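Local coordinates for protein peptidase, M20/M25/M40 family (Staphylococcus aureus, PDB 4EWT) that probably hydrolyses N-acyl amide bonds as a manganese-binding amidohydrolase of the M20 peptidase family, at residues Met169-Tyr175 with Tyr348-Glu354; Leu5-Lys10 with Ala377-Thr382. All blocks are in the same frame, centred on the assembly; numbering follows the deposited sequence.

Interaction 1 (Met169-Tyr175 with Tyr348-Glu354)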
ATOM      1  N   MET A 169      -8.286  -3.069 -37.585  1.00 50.08           N
ATOM      2  CA  MET A 169      -8.072  -4.365 -38.228  1.00 51.98           C
ATOM      3  C   MET A 169      -7.956  -4.229 -39.746  1.00 54.02           C
ATOM      4  O   MET A 169      -8.565  -3.343 -40.349  1.00 53.13           O
ATOM      5  CB  MET A 169      -9.178  -5.350 -37.858  1.00 49.79           C
ATOM      6  CG  MET A 169      -9.388  -5.522 -36.361  1.00 48.77           C
ATOM      7  SD  MET A 169     -10.610  -6.792 -36.017  1.00 49.39           S
ATOM      8  CE  MET A 169      -9.564  -8.249 -35.953  1.00 52.98           C
ATOM      9  N   LYS A 170      -7.187  -5.133 -40.345  1.00 52.19           N
ATOM     10  CA  LYS A 170      -6.807  -5.054 -41.755  1.00 54.21           C
ATOM     11  C   LYS A 170      -7.994  -5.172 -42.702  1.00 54.97           C
ATOM     12  O   LYS A 170      -8.750  -6.143 -42.651  1.00 54.85           O
ATOM     13  CB  LYS A 170      -5.769  -6.130 -42.074  1.00 55.02           C
ATOM     14  CG  LYS A 170      -4.964  -5.877 -43.352  1.00 58.44           C
ATOM     15  CD  LYS A 170      -3.502  -6.271 -43.152  1.00 60.58           C
ATOM     16  CE  LYS A 170      -2.828  -5.363 -42.115  1.00 60.46           C
ATOM     17  NZ  LYS A 170      -1.683  -6.024 -41.427  1.00 61.32           N
ATOM     18  N   THR A 171      -8.143  -4.162 -43.557  1.00 56.08           N
ATOM     19  CA  THR A 171      -9.150  -4.152 -44.611  1.00 57.06           C
ATOM     20  C   THR A 171      -8.876  -5.282 -45.599  1.00 58.24           C
ATOM     21  O   THR A 171      -7.720  -5.638 -45.844  1.00 59.14           O
ATOM     22  CB  THR A 171      -9.171  -2.793 -45.347  1.00 58.22           C
ATOM     23  OG1 THR A 171      -9.249  -1.732 -44.388  1.00 57.46           O
ATOM     24  CG2 THR A 171     -10.364  -2.693 -46.284  1.00 59.11           C
ATOM     25  N   GLY A 172      -9.944  -5.853 -46.146  1.00 58.39           N
ATOM     26  CA  GLY A 172      -9.836  -6.972 -47.067  1.00 59.10           C
ATOM     27  C   GLY A 172     -10.362  -8.273 -46.495  1.00 58.05           C
ATOM     28  O   GLY A 172     -10.337  -9.304 -47.170  1.00 58.98           O
ATOM     29  N   LYS A 173     -10.829  -8.232 -45.246  1.00 56.08           N
ATOM     30  CA  LYS A 173     -11.449  -9.405 -44.617  1.00 55.03           C
ATOM     31  C   LYS A 173     -12.391  -9.109 -43.448  1.00 52.57           C
ATOM     32  O   LYS A 173     -12.423  -8.000 -42.923  1.00 51.76           O
ATOM     33  CB  LYS A 173     -10.405 -10.460 -44.216  1.00 55.26           C
ATOM     34  CG  LYS A 173      -9.128  -9.940 -43.616  1.00 55.76           C
ATOM     35  CD  LYS A 173      -8.070 -11.029 -43.675  1.00 58.42           C
ATOM     36  CE  LYS A 173      -6.690 -10.481 -43.357  1.00 59.23           C
ATOM     37  NZ  LYS A 173      -5.640 -11.383 -43.900  1.00 61.28           N
ATOM     38  N   VAL A 174     -13.169 -10.125 -43.081  1.00 51.48           N
ATOM     39  CA  VAL A 174     -14.099 -10.069 -41.958  1.00 49.37           C
ATOM     40  C   VAL A 174     -13.639 -11.007 -40.849  1.00 47.88           C
ATOM     41  O   VAL A 174     -13.027 -12.045 -41.122  1.00 48.30           O
ATOM     42  CB  VAL A 174     -15.561 -10.420 -42.368  1.00 50.03           C
ATOM     43  CG1 VAL A 174     -16.172  -9.304 -43.199  1.00 50.00           C
ATOM     44  CG2 VAL A 174     -15.630 -11.749 -43.109  1.00 50.92           C
ATOM     45  N   TYR A 175     -13.955 -10.640 -39.609  1.00 45.63           N
ATOM     46  CA  TYR A 175     -13.443 -11.332 -38.429  1.00 43.79           C
ATOM     47  C   TYR A 175     -14.553 -11.792 -37.485  1.00 42.43           C
ATOM     48  O   TYR A 175     -15.589 -11.126 -37.348  1.00 41.97           O
ATOM     49  CB  TYR A 175     -12.448 -10.435 -37.687  1.00 43.00           C
ATOM     50  CG  TYR A 175     -11.347  -9.875 -38.568  1.00 43.84           C
ATOM     51  CD1 TYR A 175     -10.158 -10.580 -38.776  1.00 44.83           C
ATOM     52  CD2 TYR A 175     -11.494  -8.637 -39.191  1.00 44.63           C
ATOM     53  CE1 TYR A 175      -9.142 -10.058 -39.585  1.00 46.01           C
ATOM     54  CE2 TYR A 175     -10.494  -8.112 -40.003  1.00 45.87           C
ATOM     55  CZ  TYR A 175      -9.322  -8.824 -40.197  1.00 46.91           C
ATOM     56  OH  TYR A 175      -8.335  -8.290 -41.004  1.00 47.46           O
ATOM     57  N   TYR A 348     -16.848  -8.530 -37.295  1.00 31.13           N
ATOM     58  CA  TYR A 348     -16.098  -7.332 -37.606  1.00 31.80           C
ATOM     59  C   TYR A 348     -15.677  -7.258 -39.066  1.00 33.60           C
ATOM     60  O   TYR A 348     -15.321  -8.273 -39.669  1.00 35.46           O
ATOM     61  CB  TYR A 348     -14.849  -7.249 -36.733  1.00 32.79           C
ATOM     62  CG  TYR A 348     -15.079  -7.412 -35.249  1.00 32.21           C
ATOM     63  CD1 TYR A 348     -15.828  -6.481 -34.528  1.00 31.79           C
ATOM     64  CD2 TYR A 348     -14.520  -8.484 -34.560  1.00 34.13           C
ATOM     65  CE1 TYR A 348     -16.018  -6.615 -33.156  1.00 31.18           C
ATOM     66  CE2 TYR A 348     -14.700  -8.628 -33.185  1.00 34.24           C
ATOM     67  CZ  TYR A 348     -15.455  -7.693 -32.495  1.00 33.00           C
ATOM     68  OH  TYR A 348     -15.645  -7.831 -31.141  1.00 33.59           O
ATOM     69  N   THR A 349     -15.720  -6.047 -39.619  1.00 33.35           N
ATOM     70  CA  THR A 349     -15.179  -5.775 -40.946  1.00 35.04           C
ATOM     71  C   THR A 349     -13.903  -4.929 -40.832  1.00 36.64           C
ATOM     72  O   THR A 349     -13.936  -3.804 -40.318  1.00 35.43           O
ATOM     73  CB  THR A 349     -16.188  -5.018 -41.853  1.00 34.68           C
ATOM     74  OG1 THR A 349     -17.419  -5.745 -41.949  1.00 33.69           O
ATOM     75  CG2 THR A 349     -15.598  -4.829 -43.259  1.00 36.06           C
ATOM     76  N   GLY A 350     -12.790  -5.463 -41.326  1.00 39.13           N
ATOM     77  CA  GLY A 350     -11.539  -4.714 -41.337  1.00 42.04           C
ATOM     78  C   GLY A 350     -11.741  -3.371 -42.019  1.00 43.33           C
ATOM     79  O   GLY A 350     -12.300  -3.299 -43.120  1.00 43.71           O
ATOM     80  N   ALA A 351     -11.294  -2.307 -41.362  1.00 44.14           N
ATOM     81  CA  ALA A 351     -11.512  -0.953 -41.864  1.00 45.75           C
ATOM     82  C   ALA A 351     -10.293  -0.033 -41.711  1.00 49.04           C
ATOM     83  O   ALA A 351     -10.425   1.187 -41.818  1.00 49.98           O
ATOM     84  CB  ALA A 351     -12.729  -0.344 -41.182  1.00 43.34           C
ATOM     85  N   ALA A 352      -9.120  -0.614 -41.467  1.00 51.30           N
ATOM     86  CA  ALA A 352      -7.880   0.164 -41.338  1.00 55.43           C
ATOM     87  C   ALA A 352      -7.516   0.861 -42.654  1.00 59.44           C
ATOM     88  O   ALA A 352      -7.490   0.230 -43.710  1.00 60.62           O
ATOM     89  CB  ALA A 352      -6.729  -0.716 -40.862  1.00 56.47           C
ATOM     90  N   VAL A 353      -7.250   2.163 -42.572  1.00 62.05           N
ATOM     91  CA  VAL A 353      -6.894   2.971 -43.742  1.00 66.66           C
ATOM     92  C   VAL A 353      -5.620   2.452 -44.412  1.00 71.12           C
ATOM     93  O   VAL A 353      -4.723   1.942 -43.738  1.00 71.85           O
ATOM     94  CB  VAL A 353      -6.755   4.480 -43.387  1.00 68.68           C
ATOM     95  CG1 VAL A 353      -8.121   5.096 -43.095  1.00 65.65           C
ATOM     96  CG2 VAL A 353      -5.809   4.688 -42.201  1.00 69.68           C
ATOM     97  N   GLU A 354      -5.557   2.570 -45.738  1.00 74.65           N
ATOM     98  CA  GLU A 354      -4.437   2.034 -46.521  1.00 79.66           C
ATOM     99  C   GLU A 354      -3.150   2.813 -46.270  1.00 84.47           C
ATOM    100  O   GLU A 354      -2.122   2.229 -45.925  1.00 86.48           O
ATOM    101  CB  GLU A 354      -4.756   2.022 -48.026  1.00 81.87           C
ATOM    102  CG  GLU A 354      -6.230   1.842 -48.396  1.00 78.81           C
ATOM    103  CD  GLU A 354      -6.797   0.461 -48.068  1.00 76.27           C
ATOM    104  OE1 GLU A 354      -7.942   0.187 -48.489  1.00 73.74           O
ATOM    105  OE2 GLU A 354      -6.117  -0.346 -47.396  1.00 76.16           O
TER
HETATM  106  O   HOH W   1     -12.399  -6.039 -44.348  1.00 30.00           O

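Interaction 2 (Leu5-Lys10 with Ala377-Thr382)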
ATOM      1  N   LEU A   5     -26.995 -10.896 -55.910  1.00 50.01           N
ATOM      2  CA  LEU A   5     -26.777 -10.067 -54.733  1.00 46.67           C
ATOM      3  C   LEU A   5     -25.477  -9.274 -54.862  1.00 46.53           C
ATOM      4  O   LEU A   5     -25.478  -8.045 -54.755  1.00 44.78           O
ATOM      5  CB  LEU A   5     -26.732 -10.942 -53.477  1.00 46.44           C
ATOM      6  CG  LEU A   5     -27.147 -10.431 -52.088  1.00 43.67           C
ATOM      7  CD1 LEU A   5     -26.141 -10.901 -51.058  1.00 43.65           C
ATOM      8  CD2 LEU A   5     -27.379  -8.925 -51.979  1.00 40.71           C
ATOM      9  N   ILE A   6     -24.378  -9.981 -55.112  1.00 48.38           N
ATOM     10  CA  ILE A   6     -23.050  -9.362 -55.142  1.00 49.24           C
ATOM     11  C   ILE A   6     -22.953  -8.250 -56.187  1.00 49.81           C
ATOM     12  O   ILE A   6     -22.502  -7.141 -55.875  1.00 48.91           O
ATOM     13  CB  ILE A   6     -21.911 -10.414 -55.343  1.00 52.15           C
ATOM     14  CG1 ILE A   6     -21.999 -11.542 -54.300  1.00 51.80           C
ATOM     15  CG2 ILE A   6     -20.531  -9.747 -55.343  1.00 53.01           C
ATOM     16  CD1 ILE A   6     -21.958 -11.099 -52.822  1.00 48.99           C
ATOM     17  N   GLU A   7     -23.410  -8.510 -57.410  1.00 51.31           N
ATOM     18  CA  GLU A   7     -23.306  -7.486 -58.436  1.00 52.25           C
ATOM     19  C   GLU A   7     -24.244  -6.319 -58.235  1.00 49.60           C
ATOM     20  O   GLU A   7     -23.918  -5.213 -58.567  1.00 49.75           O
ATOM     21  CB  GLU A   7     -23.373  -8.037 -59.865  1.00 55.08           C
ATOM     22  CG  GLU A   7     -23.627  -9.482 -59.981  1.00 58.44           C
ATOM     23  CD  GLU A   7     -22.742 -10.165 -61.011  1.00 64.75           C
ATOM     24  OE1 GLU A   7     -21.833 -10.900 -60.590  1.00 67.28           O
ATOM     25  OE2 GLU A   7     -22.948  -9.984 -62.236  1.00 66.29           O
ATOM     26  N   THR A   8     -25.404  -6.562 -57.675  1.00 47.39           N
ATOM     27  CA  THR A   8     -26.272  -5.443 -57.294  1.00 45.45           C
ATOM     28  C   THR A   8     -25.595  -4.564 -56.246  1.00 44.27           C
ATOM     29  O   THR A   8     -25.649  -3.337 -56.330  1.00 43.87           O
ATOM     30  CB  THR A   8     -27.628  -5.898 -56.725  1.00 43.81           C
ATOM     31  OG1 THR A   8     -28.206  -6.885 -57.581  1.00 46.50           O
ATOM     32  CG2 THR A   8     -28.581  -4.720 -56.622  1.00 41.94           C
ATOM     33  N   LEU A   9     -24.962  -5.196 -55.259  1.00 43.98           N
ATOM     34  CA  LEU A   9     -24.279  -4.460 -54.203  1.00 43.29           C
ATOM     35  C   LEU A   9     -23.066  -3.711 -54.740  1.00 45.24           C
ATOM     36  O   LEU A   9     -22.877  -2.528 -54.439  1.00 45.04           O
ATOM     37  CB  LEU A   9     -23.894  -5.386 -53.043  1.00 42.71           C
ATOM     38  CG  LEU A   9     -25.060  -5.867 -52.166  1.00 41.10           C
ATOM     39  CD1 LEU A   9     -24.558  -6.775 -51.071  1.00 42.22           C
ATOM     40  CD2 LEU A   9     -25.841  -4.701 -51.557  1.00 39.61           C
ATOM     41  N   LYS A  10     -22.270  -4.372 -55.549  1.00 47.58           N
ATOM     42  CA  LYS A  10     -21.162  -3.694 -56.174  1.00 50.17           C
ATOM     43  C   LYS A  10     -21.598  -2.486 -56.954  1.00 50.44           C
ATOM     44  O   LYS A  10     -20.944  -1.496 -56.922  1.00 51.46           O
ATOM     45  CB  LYS A  10     -20.380  -4.621 -57.072  1.00 53.21           C
ATOM     46  CG  LYS A  10     -19.734  -5.721 -56.344  1.00 53.95           C
ATOM     47  CD  LYS A  10     -19.328  -6.820 -57.242  1.00 58.18           C
ATOM     48  CE  LYS A  10     -17.894  -7.172 -57.010  1.00 60.97           C
ATOM     49  NZ  LYS A  10     -17.376  -8.245 -57.849  1.00 64.98           N
ATOM     50  N   ALA A 377     -21.891  -5.169 -46.469  1.00 33.45           N
ATOM     51  CA  ALA A 377     -23.132  -5.501 -47.165  1.00 33.13           C
ATOM     52  C   ALA A 377     -23.081  -6.895 -47.786  1.00 34.17           C
ATOM     53  O   ALA A 377     -24.018  -7.678 -47.628  1.00 33.36           O
ATOM     54  CB  ALA A 377     -23.462  -4.442 -48.215  1.00 33.91           C
ATOM     55  N   GLU A 378     -21.977  -7.202 -48.470  1.00 36.12           N
ATOM     56  CA  GLU A 378     -21.787  -8.513 -49.104  1.00 38.14           C
ATOM     57  C   GLU A 378     -21.834  -9.638 -48.077  1.00 37.58           C
ATOM     58  O   GLU A 378     -22.506 -10.651 -48.290  1.00 38.80           O
ATOM     59  CB  GLU A 378     -20.469  -8.564 -49.890  1.00 40.58           C
ATOM     60  CG  GLU A 378     -20.514  -7.881 -51.260  1.00 43.03           C
ATOM     61  CD  GLU A 378     -19.138  -7.771 -51.916  1.00 47.05           C
ATOM     62  OE1 GLU A 378     -18.131  -8.163 -51.285  1.00 48.18           O
ATOM     63  OE2 GLU A 378     -19.059  -7.284 -53.062  1.00 48.69           O
ATOM     64  N   ALA A 379     -21.127  -9.446 -46.969  1.00 36.19           N
ATOM     65  CA  ALA A 379     -21.090 -10.412 -45.876  1.00 35.56           C
ATOM     66  C   ALA A 379     -22.463 -10.648 -45.252  1.00 33.80           C
ATOM     67  O   ALA A 379     -22.920 -11.784 -45.167  1.00 35.16           O
ATOM     68  CB  ALA A 379     -20.103  -9.961 -44.818  1.00 34.48           C
ATOM     69  N   VAL A 380     -23.120  -9.571 -44.830  1.00 31.47           N
ATOM     70  CA  VAL A 380     -24.430  -9.673 -44.188  1.00 29.96           C
ATOM     71  C   VAL A 380     -25.478 -10.202 -45.169  1.00 31.20           C
ATOM     72  O   VAL A 380     -26.242 -11.114 -44.838  1.00 31.96           O
ATOM     73  CB  VAL A 380     -24.852  -8.324 -43.524  1.00 28.36           C
ATOM     74  CG1 VAL A 380     -26.241  -8.405 -42.930  1.00 26.32           C
ATOM     75  CG2 VAL A 380     -23.857  -7.942 -42.435  1.00 26.97           C
ATOM     76  N   GLY A 381     -25.491  -9.663 -46.388  1.00 31.20           N
ATOM     77  CA  GLY A 381     -26.409 -10.152 -47.409  1.00 32.25           C
ATOM     78  C   GLY A 381     -26.277 -11.641 -47.689  1.00 34.19           C
ATOM     79  O   GLY A 381     -27.280 -12.351 -47.805  1.00 34.97           O
ATOM     80  N   THR A 382     -25.036 -12.107 -47.810  1.00 35.50           N
ATOM     81  CA  THR A 382     -24.745 -13.524 -48.031  1.00 38.28           C
ATOM     82  C   THR A 382     -25.324 -14.384 -46.905  1.00 38.54           C
ATOM     83  O   THR A 382     -25.933 -15.428 -47.150  1.00 40.26           O
ATOM     84  CB  THR A 382     -23.224 -13.765 -48.139  1.00 39.82           C
ATOM     85  OG1 THR A 382     -22.708 -13.047 -49.270  1.00 40.36           O
ATOM     86  CG2 THR A 382     -22.909 -15.253 -48.284  1.00 42.25           C
TER

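Interaction 1 (Met169-Tyr175 with Tyr348-Glu354)
Tyr-175 and Tyr-348 form an antiparallel hydrogen-bonded pair: Tyr-175 N gives to Tyr-348 O at 2.7 Å and Tyr-348 N to Tyr-175 O at 2.9 Å, the latter nearly straight at 171°. Gly-350 N, 3.0 Å from Lys-173 O, carries the ladder one step further, and between these bonds Val-174 and Thr-349 make the non-hydrogen-bonded pair. Beyond the ladder the loop of 169-175 takes over. Met-169 O receives Ala-352 N at 3.0 Å and, weakly, Ala-351 N, while the hydroxyl of Thr-171 gives to Ala-352 O at 2.7 Å. With chi1 at -50° that hydroxyl stands beside its own backbone N and CG2 comes near Gly-350 O. A water donates to Gly-350 O and accepts weakly from Gly-172 N.

The Tyr-175 ring lies in the turn, touching both segments. Its OH gives to Lys-170 O in the carbonyl plane, on a lone pair, which fixes the ring against the turn. Gly-350 CA lies at the ring edge, where CE2 approaches it to 3.8 Å, and makes a CA-H...O contact with Lys-170 O. The apolar part is Met-169: CE covers one ring face near the rim, and SD makes an oblique Met-aromatic contact with Tyr-348, 5.2 Å from the ring centroid.

Strand 173-176 runs between 344-350 and 322-325 in a mixed sheet, as in the metal-binding domain of M20 enzymes. On its other edge 344-350 bonds to 159-166, where the backbone of Thr-349 hydrogen-bonds with those of His-164, a manganese ligand, and Met-166, and helix 372-386 packs on Val-174 and Thr-349.

Interaction 2 (Leu5-Lys10 with Ala377-Thr382)
Ile-6 meets the carboxylate of Glu-378 from one side of its plane, CG2 lying 3.7 Å from OE2, while CG of Lys-10 comes up to the same oxygen, also at 3.7 Å. The Glu-378 chain is extended beyond CG (chi2 171°), and this carries the acid across to the neighbouring helix at about a right angle to Ile-6, whose CD1 rests on Glu-378 CG at 3.9 Å. Opposite charges are near but not paired, since Lys-10 NZ stays 5.2 Å from OE2; an electrostatic attraction is likely to be modest. The segments 5-10 and 377-382, of helices 2-11 and 372-386, run antiparallel, 148° between directions and 10.0 Å between axes, which brings the N-terminal helix of the chain against its C-terminal one. Two leucines point into the small residues facing them. Leu-9 CD1 sits 3.8 Å from Ala-377 CB, and Leu-5 CD1 lies over the bare backbone of Gly-381, 3.5 Å from its C. Thr-382, one turn after Glu-378, bonds back through OG1 to Glu-378 O at 2.6 Å; that carbonyl also takes Thr-382 N, from the opposite face of its plane. Met-16 of helix 13-25 touches both Leu-9 and Ala-377.

Helix 372-386 connects the two contacts: it supplies 377-382 to interaction 2, and with Ser-372 and Ile-375 it also covers the strand residues of interaction 1. Strand 344-350 precedes it in the chain, and interaction 1 is nested inside the chain loop that interaction 2 closes. Their centres are 17 Å apart, their nearest atoms about 4 Å. Interaction 1 is a strand pairing that runs out into a partly exposed loop, held mainly by backbone polar bonds, with the Tyr-348 side chain about 9 Å from a manganese ion. Interaction 2, further from the chain's centre, is nonetheless mostly buried, and works by leucine-to-small-residue helix packing, Glu-378 packed on Ile-6 within it, only Lys-10 at the exposed edge.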